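PDB 1PC6: protein ninB from Enterobacteria phage lambda, which acts like the RecFOR proteins of Escherichia coli in the initiation of genetic exchange, as the phage recombination protein Orf. Local coordinates for the interface of chains A and B. Sequence-based numbering; all coordinates share one arbitrary frame. Chains: chain A/B, Protein ninB.

Contact 1: the interface of chains A and B. Residues chain A 24, 26-28, 31; chain B 8-11, 14.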
loop_
_atom_site.group_PDB
_atom_site.type_symbol
_atom_site.label_atom_id
_atom_site.label_comp_id
_atom_site.label_asym_id
_atom_site.label_seq_id
_atom_site.Cartn_x
_atom_site.Cartn_y
_atom_site.Cartn_z
ATOM N N ILE A 24 -15.375 2.866 22.148
ATOM C CA ILE A 24 -16.118 3.391 21.007
ATOM C C ILE A 24 -17.624 3.463 21.264
ATOM O O ILE A 24 -18.202 2.613 21.945
ATOM C CB ILE A 24 -15.847 2.537 19.727
ATOM C CG1 ILE A 24 -14.363 2.615 19.351
ATOM C CG2 ILE A 24 -16.689 3.039 18.570
ATOM C CD1 ILE A 24 -13.955 1.704 18.219
ATOM N N PRO A 26 -20.976 3.129 19.492
ATOM C CA PRO A 26 -21.605 2.733 18.231
ATOM C C PRO A 26 -22.510 3.841 17.701
ATOM O O PRO A 26 -22.988 4.687 18.456
ATOM C CB PRO A 26 -22.359 1.463 18.606
ATOM C CG PRO A 26 -21.459 0.853 19.638
ATOM C CD PRO A 26 -21.070 2.051 20.492
ATOM N N ASP A 27 -22.739 3.831 16.396
ATOM C CA ASP A 27 -23.548 4.856 15.766
ATOM C C ASP A 27 -23.930 4.369 14.368
ATOM O O ASP A 27 -23.086 4.270 13.478
ATOM C CB ASP A 27 -22.721 6.152 15.694
ATOM C CG ASP A 27 -23.480 7.316 15.075
ATOM O OD1 ASP A 27 -22.864 8.391 14.882
ATOM O OD2 ASP A 27 -24.686 7.162 14.785
ATOM N N PRO A 28 -25.212 4.038 14.159
ATOM C CA PRO A 28 -25.658 3.563 12.843
ATOM C C PRO A 28 -25.378 4.615 11.769
ATOM O O PRO A 28 -24.721 4.342 10.762
ATOM C CB PRO A 28 -27.160 3.350 13.041
ATOM C CG PRO A 28 -27.283 3.057 14.503
ATOM C CD PRO A 28 -26.329 4.053 15.120
ATOM N N PRO A 31 -21.094 5.769 11.442
ATOM C CA PRO A 31 -20.252 4.747 12.073
ATOM C C PRO A 31 -18.765 4.976 11.842
ATOM O O PRO A 31 -18.372 5.620 10.857
ATOM C CB PRO A 31 -20.745 3.451 11.432
ATOM C CG PRO A 31 -21.101 3.887 10.059
ATOM C CD PRO A 31 -21.833 5.195 10.302
ATOM N N ILE B 8 -18.494 -0.384 12.977
ATOM C CA ILE B 8 -19.091 -0.478 14.301
ATOM C C ILE B 8 -20.377 0.339 14.440
ATOM O O ILE B 8 -20.350 1.459 14.953
ATOM C CB ILE B 8 -18.075 -0.032 15.372
ATOM C CG1 ILE B 8 -16.805 -0.877 15.243
ATOM C CG2 ILE B 8 -18.677 -0.166 16.761
ATOM C CD1 ILE B 8 -15.775 -0.585 16.288
ATOM N N ARG B 9 -21.502 -0.225 13.994
ATOM C CA ARG B 9 -22.791 0.466 14.074
ATOM C C ARG B 9 -23.582 0.043 15.308
ATOM O O ARG B 9 -24.238 0.870 15.943
ATOM C CB ARG B 9 -23.619 0.203 12.811
ATOM C CG ARG B 9 -22.852 0.457 11.525
ATOM C CD ARG B 9 -23.764 0.477 10.312
ATOM N NE ARG B 9 -23.192 -0.250 9.181
ATOM C CZ ARG B 9 -23.103 -1.576 9.118
ATOM N NH1 ARG B 9 -23.555 -2.322 10.121
ATOM N NH2 ARG B 9 -22.566 -2.160 8.055
ATOM N N SER B 10 -23.512 -1.243 15.643
ATOM C CA SER B 10 -24.219 -1.779 16.807
ATOM C C SER B 10 -23.217 -2.223 17.858
ATOM O O SER B 10 -22.050 -2.447 17.551
ATOM C CB SER B 10 -25.067 -2.990 16.414
ATOM O OG SER B 10 -24.245 -4.100 16.090
ATOM N N PRO B 11 -23.657 -2.347 19.118
ATOM C CA PRO B 11 -22.750 -2.779 20.184
ATOM C C PRO B 11 -22.266 -4.216 19.956
ATOM O O PRO B 11 -21.189 -4.602 20.420
ATOM C CB PRO B 11 -23.607 -2.630 21.438
ATOM C CG PRO B 11 -24.455 -1.444 21.106
ATOM C CD PRO B 11 -24.888 -1.776 19.692
ATOM N N GLN B 14 -19.126 -4.022 17.647
ATOM C CA GLN B 14 -17.861 -3.745 18.312
ATOM C C GLN B 14 -17.479 -4.848 19.279
ATOM O O GLN B 14 -16.337 -4.913 19.738
ATOM C CB GLN B 14 -17.901 -2.409 19.060
ATOM C CG GLN B 14 -18.688 -2.405 20.350
ATOM C CD GLN B 14 -18.284 -1.260 21.265
ATOM O OE1 GLN B 14 -18.938 -0.989 22.269
ATOM N NE2 GLN B 14 -17.194 -0.588 20.923
#
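In the deposited pair of copies of this NinB (Orf) family protein, probably a dimer, a proline-rich loop of chain A, carrying A:Pro26, A:Pro28 and A:Pro31, packs on the end of strand 7-8 of chain B and the turn leading into its helix 11-22. The ring of A:Pro26 points at this turn: its CB approaches the backbone carbonyl O of B:Arg9 at 3.3 Å, while CG faces CA of B:Pro11 at 3.9 Å. B:Gln14 crosses that ring at about a right angle. Its CG sits in the crowded position between backbone N and carbonyl carbon (chi1 75°), and the chain then runs extended, bringing the amide NE2 to 3.6 Å from CB of A:Ile24. The aliphatic stem of B:Arg9 lies alongside A:Pro31, pointing the same way, with CG 3.7 Å from the proline CB. Its CB meets CA of A:Pro28, and the chain bends at chi3 (-137°) before the guanidinium. At the other end of the patch A:Ile24 and B:Ile8 cross at about a right angle and touch tip to tip, CD1 to CD1 at 3.5 Å. Both isoleucines hold CG1 anti to the carbonyl carbon, with the outer part of the chain extended.

Contact 2: the interface of chains A and B. Residues chain A 6, 17, 21, 33-36; chain B 4, 6, 8, 17, 21, 33-36.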
loop_
_atom_site.group_PDB
_atom_site.type_symbol
_atom_site.label_atom_id
_atom_site.label_comp_id
_atom_site.label_asym_id
_atom_site.label_seq_id
_atom_site.Cartn_x
_atom_site.Cartn_y
_atom_site.Cartn_z
ATOM N N PHE A 6 -2.715 1.536 16.390
ATOM C CA PHE A 6 -2.101 0.698 17.391
ATOM C C PHE A 6 -1.365 -0.447 16.747
ATOM O O PHE A 6 -1.910 -1.533 16.593
ATOM C CB PHE A 6 -3.145 0.116 18.347
ATOM C CG PHE A 6 -4.023 1.141 18.997
ATOM C CD1 PHE A 6 -5.155 1.618 18.349
ATOM C CD2 PHE A 6 -3.723 1.628 20.265
ATOM C CE1 PHE A 6 -5.978 2.564 18.956
ATOM C CE2 PHE A 6 -4.537 2.574 20.881
ATOM C CZ PHE A 6 -5.667 3.041 20.224
ATOM N N ALA A 17 -5.316 -1.276 22.422
ATOM C CA ALA A 17 -6.214 -1.352 21.287
ATOM C C ALA A 17 -7.582 -1.881 21.642
ATOM O O ALA A 17 -8.584 -1.209 21.408
ATOM C CB ALA A 17 -5.600 -2.211 20.211
ATOM N N VAL A 21 -10.907 0.225 21.278
ATOM C CA VAL A 21 -12.040 -0.203 20.470
ATOM C C VAL A 21 -13.308 -0.295 21.311
ATOM O O VAL A 21 -14.409 -0.069 20.807
ATOM C CB VAL A 21 -11.789 -1.568 19.818
ATOM C CG1 VAL A 21 -13.008 -1.963 18.996
ATOM C CG2 VAL A 21 -10.532 -1.513 18.946
ATOM N N VAL A 33 -14.755 3.287 11.609
ATOM C CA VAL A 33 -14.073 2.094 11.139
ATOM C C VAL A 33 -12.870 1.626 11.943
ATOM O O VAL A 33 -11.930 2.382 12.185
ATOM C CB VAL A 33 -13.630 2.295 9.657
ATOM C CG1 VAL A 33 -12.656 1.210 9.233
ATOM C CG2 VAL A 33 -14.846 2.282 8.748
ATOM N N VAL A 34 -12.914 0.361 12.349
ATOM C CA VAL A 34 -11.818 -0.271 13.072
ATOM C C VAL A 34 -11.238 -1.271 12.090
ATOM O O VAL A 34 -11.756 -2.369 11.921
ATOM C CB VAL A 34 -12.294 -1.043 14.307
ATOM C CG1 VAL A 34 -11.138 -1.841 14.883
ATOM C CG2 VAL A 34 -12.834 -0.083 15.344
ATOM N N THR A 35 -10.162 -0.886 11.430
ATOM C CA THR A 35 -9.556 -1.757 10.449
ATOM C C THR A 35 -8.260 -2.389 10.932
ATOM O O THR A 35 -7.318 -1.698 11.316
ATOM C CB THR A 35 -9.327 -0.976 9.134
ATOM O OG1 THR A 35 -8.242 -1.560 8.401
ATOM C CG2 THR A 35 -9.039 0.500 9.430
ATOM N N ILE A 36 -8.239 -3.718 10.932
ATOM C CA ILE A 36 -7.064 -4.488 11.336
ATOM C C ILE A 36 -6.289 -4.800 10.050
ATOM O O ILE A 36 -6.858 -4.784 8.959
ATOM C CB ILE A 36 -7.474 -5.812 12.008
ATOM C CG1 ILE A 36 -8.429 -5.531 13.178
ATOM C CG2 ILE A 36 -6.233 -6.559 12.464
ATOM C CD1 ILE A 36 -9.057 -6.775 13.813
ATOM N N LEU B 4 -8.739 -6.340 7.275
ATOM C CA LEU B 4 -10.117 -6.617 7.654
ATOM C C LEU B 4 -10.757 -5.363 8.242
ATOM O O LEU B 4 -10.359 -4.889 9.308
ATOM C CB LEU B 4 -10.171 -7.767 8.660
ATOM C CG LEU B 4 -9.943 -9.111 7.976
ATOM C CD1 LEU B 4 -8.530 -9.190 7.455
ATOM C CD2 LEU B 4 -10.209 -10.218 8.942
ATOM N N PHE B 6 -14.081 -3.036 9.706
ATOM C CA PHE B 6 -15.297 -3.174 10.533
ATOM C C PHE B 6 -16.122 -1.881 10.669
ATOM O O PHE B 6 -15.580 -0.815 10.974
ATOM C CB PHE B 6 -14.951 -3.615 11.956
ATOM C CG PHE B 6 -14.206 -4.908 12.042
ATOM C CD1 PHE B 6 -12.933 -5.035 11.503
ATOM C CD2 PHE B 6 -14.752 -5.983 12.733
ATOM C CE1 PHE B 6 -12.205 -6.217 11.656
ATOM C CE2 PHE B 6 -14.038 -7.171 12.895
ATOM C CZ PHE B 6 -12.761 -7.288 12.358
ATOM N N ILE B 8 -18.494 -0.384 12.977
ATOM C CA ILE B 8 -19.091 -0.478 14.301
ATOM C C ILE B 8 -20.377 0.339 14.440
ATOM O O ILE B 8 -20.350 1.459 14.953
ATOM C CB ILE B 8 -18.075 -0.032 15.372
ATOM C CG1 ILE B 8 -16.805 -0.877 15.243
ATOM C CG2 ILE B 8 -18.677 -0.166 16.761
ATOM C CD1 ILE B 8 -15.775 -0.585 16.288
ATOM N N ALA B 17 -15.538 -6.837 17.073
ATOM C CA ALA B 17 -14.302 -6.132 16.760
ATOM C C ALA B 17 -13.325 -6.459 17.874
ATOM O O ALA B 17 -12.145 -6.707 17.629
ATOM C CB ALA B 17 -14.547 -4.633 16.699
ATOM N N VAL B 21 -9.454 -8.401 17.689
ATOM C CA VAL B 21 -8.272 -7.827 18.311
ATOM C C VAL B 21 -7.741 -8.727 19.416
ATOM O O VAL B 21 -6.549 -9.017 19.467
ATOM C CB VAL B 21 -8.561 -6.431 18.892
ATOM C CG1 VAL B 21 -7.267 -5.756 19.262
ATOM C CG2 VAL B 21 -9.306 -5.592 17.882
ATOM N N VAL B 33 -1.274 -4.268 12.638
ATOM C CA VAL B 33 -1.720 -2.924 12.997
ATOM C C VAL B 33 -3.245 -2.753 13.015
ATOM O O VAL B 33 -3.936 -3.145 12.079
ATOM C CB VAL B 33 -1.110 -1.876 12.033
ATOM C CG1 VAL B 33 -1.628 -0.490 12.363
ATOM C CG2 VAL B 33 0.406 -1.900 12.135
ATOM N N VAL B 34 -3.759 -2.166 14.091
ATOM C CA VAL B 34 -5.195 -1.918 14.239
ATOM C C VAL B 34 -5.387 -0.413 14.173
ATOM O O VAL B 34 -4.569 0.331 14.699
ATOM C CB VAL B 34 -5.716 -2.402 15.605
ATOM C CG1 VAL B 34 -7.193 -2.069 15.751
ATOM C CG2 VAL B 34 -5.488 -3.886 15.743
ATOM N N THR B 35 -6.455 0.054 13.537
ATOM C CA THR B 35 -6.654 1.493 13.452
ATOM C C THR B 35 -8.104 1.924 13.495
ATOM O O THR B 35 -8.916 1.527 12.663
ATOM C CB THR B 35 -6.032 2.091 12.162
ATOM O OG1 THR B 35 -6.897 1.832 11.047
ATOM C CG2 THR B 35 -4.657 1.480 11.885
ATOM N N ILE B 36 -8.419 2.754 14.476
ATOM C CA ILE B 36 -9.761 3.277 14.616
ATOM C C ILE B 36 -9.733 4.615 13.872
ATOM O O ILE B 36 -8.691 5.271 13.795
ATOM C CB ILE B 36 -10.127 3.490 16.111
ATOM C CG1 ILE B 36 -9.884 2.204 16.900
ATOM C CG2 ILE B 36 -11.594 3.876 16.249
ATOM C CD1 ILE B 36 -10.271 2.306 18.359
#
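An antiparallel beta interface joins the two chains, pairing strand 32-38 of each copy with its twin about the two-fold axis and with the partner's N-terminal stretch (strand 4-8 in chain A), and so making a sheet that runs through both copies. At its centre A:Thr35 and B:Thr35 exchange backbone hydrogen bonds, N to O at 3.0 Å in both directions, each donor lying above the partner's carbonyl plane. Further out, A:Phe6 N gives a nearly straight bond to B:Val34 O (2.8 Å, 171° at H), approached almost along the C=O axis, and B:Val34 N answers to A:Phe6 O. On the other flank A:Val34 N meets B:Phe6 O in the carbonyl plane, on a lone pair, and A:Ile36 N binds B:Leu4 O at 2.9 Å. Side chains then pack over the paired backbones. A:Val34 and B:Val34 lie side by side, each with CG1 anti to the backbone N, and these branches meet at 4.0 Å. A:Val34 also turns CG2 towards CG1 of B:Ile36, whose CD1 reaches CA of A:Val21 at 3.7 Å. The helices 11-22 join in: CG1 of A:Val21 touches CB of B:Ala17 at 3.8 Å, with the reciprocal pair opposite. A:Ile36 crosses the B:Phe6 ring obliquely, its CD1 3.9 Å from CE1. Backbone pairing and buried aliphatic branches together tie the two copies into one sheet backed by helices, probably that of a dimer.

Contact 3: the interface of chains A and B. Residues chain A 86-89, 94-97; chain B 62, 71-72, 74-75, 78, 83.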
loop_
_atom_site.group_PDB
_atom_site.type_symbol
_atom_site.label_atom_id
_atom_site.label_comp_id
_atom_site.label_asym_id
_atom_site.label_seq_id
_atom_site.Cartn_x
_atom_site.Cartn_y
_atom_site.Cartn_z
ATOM N N VAL A 86 2.697 -8.344 -18.886
ATOM C CA VAL A 86 1.437 -9.047 -19.093
ATOM C C VAL A 86 0.564 -8.359 -20.163
ATOM O O VAL A 86 0.743 -7.172 -20.439
ATOM C CB VAL A 86 0.702 -9.149 -17.737
ATOM C CG1 VAL A 86 0.096 -7.803 -17.363
ATOM C CG2 VAL A 86 -0.321 -10.248 -17.780
ATOM N N PRO A 87 -0.369 -9.105 -20.798
ATOM C CA PRO A 87 -1.245 -8.532 -21.833
ATOM C C PRO A 87 -2.196 -7.490 -21.270
ATOM O O PRO A 87 -2.787 -7.703 -20.218
ATOM C CB PRO A 87 -1.998 -9.745 -22.361
ATOM C CG PRO A 87 -1.044 -10.862 -22.142
ATOM C CD PRO A 87 -0.498 -10.573 -20.776
ATOM N N ASN A 88 -2.359 -6.370 -21.969
ATOM C CA ASN A 88 -3.258 -5.322 -21.489
ATOM C C ASN A 88 -4.720 -5.731 -21.641
ATOM O O ASN A 88 -5.019 -6.774 -22.225
ATOM C CB ASN A 88 -2.986 -3.980 -22.203
ATOM C CG ASN A 88 -3.379 -3.977 -23.678
ATOM O OD1 ASN A 88 -3.913 -4.945 -24.214
ATOM N ND2 ASN A 88 -3.113 -2.858 -24.336
ATOM N N LEU A 89 -5.627 -4.915 -21.108
ATOM C CA LEU A 89 -7.057 -5.219 -21.165
ATOM C C LEU A 89 -7.633 -5.214 -22.578
ATOM O O LEU A 89 -8.387 -6.110 -22.949
ATOM C CB LEU A 89 -7.845 -4.234 -20.298
ATOM C CG LEU A 89 -7.538 -4.152 -18.807
ATOM C CD1 LEU A 89 -8.487 -3.157 -18.194
ATOM C CD2 LEU A 89 -7.702 -5.505 -18.138
ATOM N N PHE A 94 0.767 -4.363 -24.182
ATOM C CA PHE A 94 1.216 -4.950 -22.947
ATOM C C PHE A 94 1.370 -3.950 -21.821
ATOM O O PHE A 94 1.444 -2.731 -22.035
ATOM C CB PHE A 94 2.538 -5.687 -23.210
ATOM C CG PHE A 94 2.399 -6.814 -24.187
ATOM C CD1 PHE A 94 2.104 -8.101 -23.746
ATOM C CD2 PHE A 94 2.455 -6.570 -25.557
ATOM C CE1 PHE A 94 1.856 -9.136 -24.659
ATOM C CE2 PHE A 94 2.208 -7.597 -26.482
ATOM C CZ PHE A 94 1.905 -8.882 -26.030
ATOM N N VAL A 95 1.391 -4.495 -20.612
ATOM C CA VAL A 95 1.575 -3.708 -19.415
ATOM C C VAL A 95 2.660 -4.389 -18.592
ATOM O O VAL A 95 2.605 -5.597 -18.341
ATOM C CB VAL A 95 0.250 -3.571 -18.603
ATOM C CG1 VAL A 95 -0.592 -4.803 -18.768
ATOM C CG2 VAL A 95 0.565 -3.342 -17.126
ATOM N N VAL A 96 3.666 -3.601 -18.220
ATOM C CA VAL A 96 4.783 -4.091 -17.427
ATOM C C VAL A 96 4.507 -3.743 -15.977
ATOM O O VAL A 96 4.156 -2.611 -15.659
ATOM C CB VAL A 96 6.104 -3.455 -17.874
ATOM C CG1 VAL A 96 7.199 -3.785 -16.885
ATOM C CG2 VAL A 96 6.472 -3.962 -19.251
ATOM N N ILE A 97 4.664 -4.726 -15.104
ATOM C CA ILE A 97 4.383 -4.551 -13.692
ATOM C C ILE A 97 5.609 -4.746 -12.827
ATOM O O ILE A 97 6.340 -5.729 -12.986
ATOM C CB ILE A 97 3.318 -5.570 -13.223
ATOM C CG1 ILE A 97 2.095 -5.502 -14.144
ATOM C CG2 ILE A 97 2.977 -5.343 -11.744
ATOM C CD1 ILE A 97 1.069 -6.559 -13.861
ATOM N N TRP B 62 -5.451 -14.576 -15.590
ATOM C CA TRP B 62 -4.999 -13.739 -16.681
ATOM C C TRP B 62 -3.921 -14.423 -17.504
ATOM O O TRP B 62 -2.758 -14.487 -17.102
ATOM C CB TRP B 62 -4.468 -12.403 -16.137
ATOM C CG TRP B 62 -4.464 -11.289 -17.151
ATOM C CD1 TRP B 62 -3.441 -10.440 -17.424
ATOM C CD2 TRP B 62 -5.547 -10.894 -17.993
ATOM N NE1 TRP B 62 -3.813 -9.539 -18.382
ATOM C CE2 TRP B 62 -5.104 -9.796 -18.751
ATOM C CE3 TRP B 62 -6.852 -11.364 -18.180
ATOM C CZ2 TRP B 62 -5.918 -9.153 -19.684
ATOM C CZ3 TRP B 62 -7.664 -10.727 -19.107
ATOM C CH2 TRP B 62 -7.192 -9.631 -19.848
ATOM N N SER B 71 -0.986 -6.211 -8.773
ATOM C CA SER B 71 -0.707 -6.436 -10.180
ATOM C C SER B 71 -1.907 -5.993 -10.980
ATOM O O SER B 71 -1.753 -5.255 -11.941
ATOM C CB SER B 71 -0.431 -7.912 -10.450
ATOM O OG SER B 71 0.828 -8.284 -9.928
ATOM N N TRP B 72 -3.098 -6.443 -10.584
ATOM C CA TRP B 72 -4.335 -6.069 -11.271
ATOM C C TRP B 72 -4.563 -4.553 -11.262
ATOM O O TRP B 72 -5.148 -4.003 -12.205
ATOM C CB TRP B 72 -5.548 -6.767 -10.644
ATOM C CG TRP B 72 -5.873 -8.103 -11.252
ATOM C CD1 TRP B 72 -5.769 -9.329 -10.651
ATOM C CD2 TRP B 72 -6.358 -8.348 -12.580
ATOM N NE1 TRP B 72 -6.159 -10.324 -11.520
ATOM C CE2 TRP B 72 -6.528 -9.754 -12.711
ATOM C CE3 TRP B 72 -6.668 -7.522 -13.673
ATOM C CZ2 TRP B 72 -6.998 -10.350 -13.896
ATOM C CZ3 TRP B 72 -7.138 -8.116 -14.857
ATOM C CH2 TRP B 72 -7.299 -9.518 -14.953
ATOM N N CYS B 74 -2.232 -2.293 -11.428
ATOM C CA CYS B 74 -1.339 -1.817 -12.491
ATOM C C CYS B 74 -1.951 -2.042 -13.893
ATOM O O CYS B 74 -1.854 -1.179 -14.764
ATOM C CB CYS B 74 0.021 -2.532 -12.382
ATOM S SG CYS B 74 1.446 -1.545 -12.902
ATOM N N VAL B 75 -2.582 -3.199 -14.099
ATOM C CA VAL B 75 -3.211 -3.537 -15.376
ATOM C C VAL B 75 -4.425 -2.648 -15.664
ATOM O O VAL B 75 -4.697 -2.324 -16.825
ATOM C CB VAL B 75 -3.666 -5.029 -15.402
ATOM C CG1 VAL B 75 -4.562 -5.299 -16.616
ATOM C CG2 VAL B 75 -2.446 -5.933 -15.430
ATOM N N ALA B 78 -3.564 1.183 -16.081
ATOM C CA ALA B 78 -2.913 1.254 -17.386
ATOM C C ALA B 78 -3.897 1.242 -18.551
ATOM O O ALA B 78 -3.559 1.635 -19.655
ATOM C CB ALA B 78 -1.914 0.111 -17.531
ATOM N N GLN B 83 1.842 4.024 -19.094
ATOM C CA GLN B 83 2.892 3.964 -18.097
ATOM C C GLN B 83 4.075 4.791 -18.557
ATOM O O GLN B 83 4.213 5.089 -19.728
ATOM C CB GLN B 83 3.310 2.495 -17.897
ATOM C CG GLN B 83 2.159 1.589 -17.440
ATOM C CD GLN B 83 2.518 0.108 -17.408
ATOM O OE1 GLN B 83 2.622 -0.544 -18.451
ATOM N NE2 GLN B 83 2.706 -0.429 -16.205
HETATM O O HOH W 1 1.098 -0.517 -20.625
#
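Two polar anchors flank an apolar patch where strands 84-87 and 94-97 of chain A meet helix 69-80 of chain B. In one anchor the carboxamide of B:Gln83 pairs with the backbone of A:Val96: NE2 gives a hydrogen bond to the carbonyl O at 2.7 Å, and OE1 accepts from the amide N at 3.2 Å, in the carbonyl plane on a lone pair. A water bridges the same OE1 (2.7 Å) to A:Phe94 O, adding a further link to the strand. The two bonds to A:Val96 fix the rotation of the amide. In the other anchor the indole NE1 of B:Trp62 donates to A:Pro87 O at 2.8 Å (148° at H); this oxygen and A:Asn88 O lie at the ring edge, in plane. Between the anchors B:Val75 presents both branches: CG1 meets CD2 of A:Leu89 at 3.5 Å, and CG2 reaches CG1 of A:Val86 at 3.7 Å and CD1 of A:Ile97. A:Ile97 also runs CG1 along CB of B:Cys74. Behind this layer, B:Trp72 puts CH2 3.6 Å above one face of the B:Trp62 ring, helping to hold the indole edge-on to chain A. B:Gln83 reaches out from the loop before strand 84-87 by an extended chain (chi2 173°). The site thus seats two strands of one copy against a helix and its neighbouring loops in the other.

Contacts 1 and 2 are neighbours, their C-alpha centres about 12 Å apart, and share B:Ile8, which links the proline-loop packing to the intermolecular sheet. Both also draw on helix 11-22. Contact 3 stands apart, about 40 Å from contact 1 and 33 Å from contact 2, and uses the later segments around helix 69-80 and strands 84-87 and 94-97. Each contact has a twin with the chains exchanged, so the copies are joined at widely separated regions of the fold. Such spread anchoring would be expected to restrict relative movement of the subunits and would suit a stable dimer, which the structure alone does not prove.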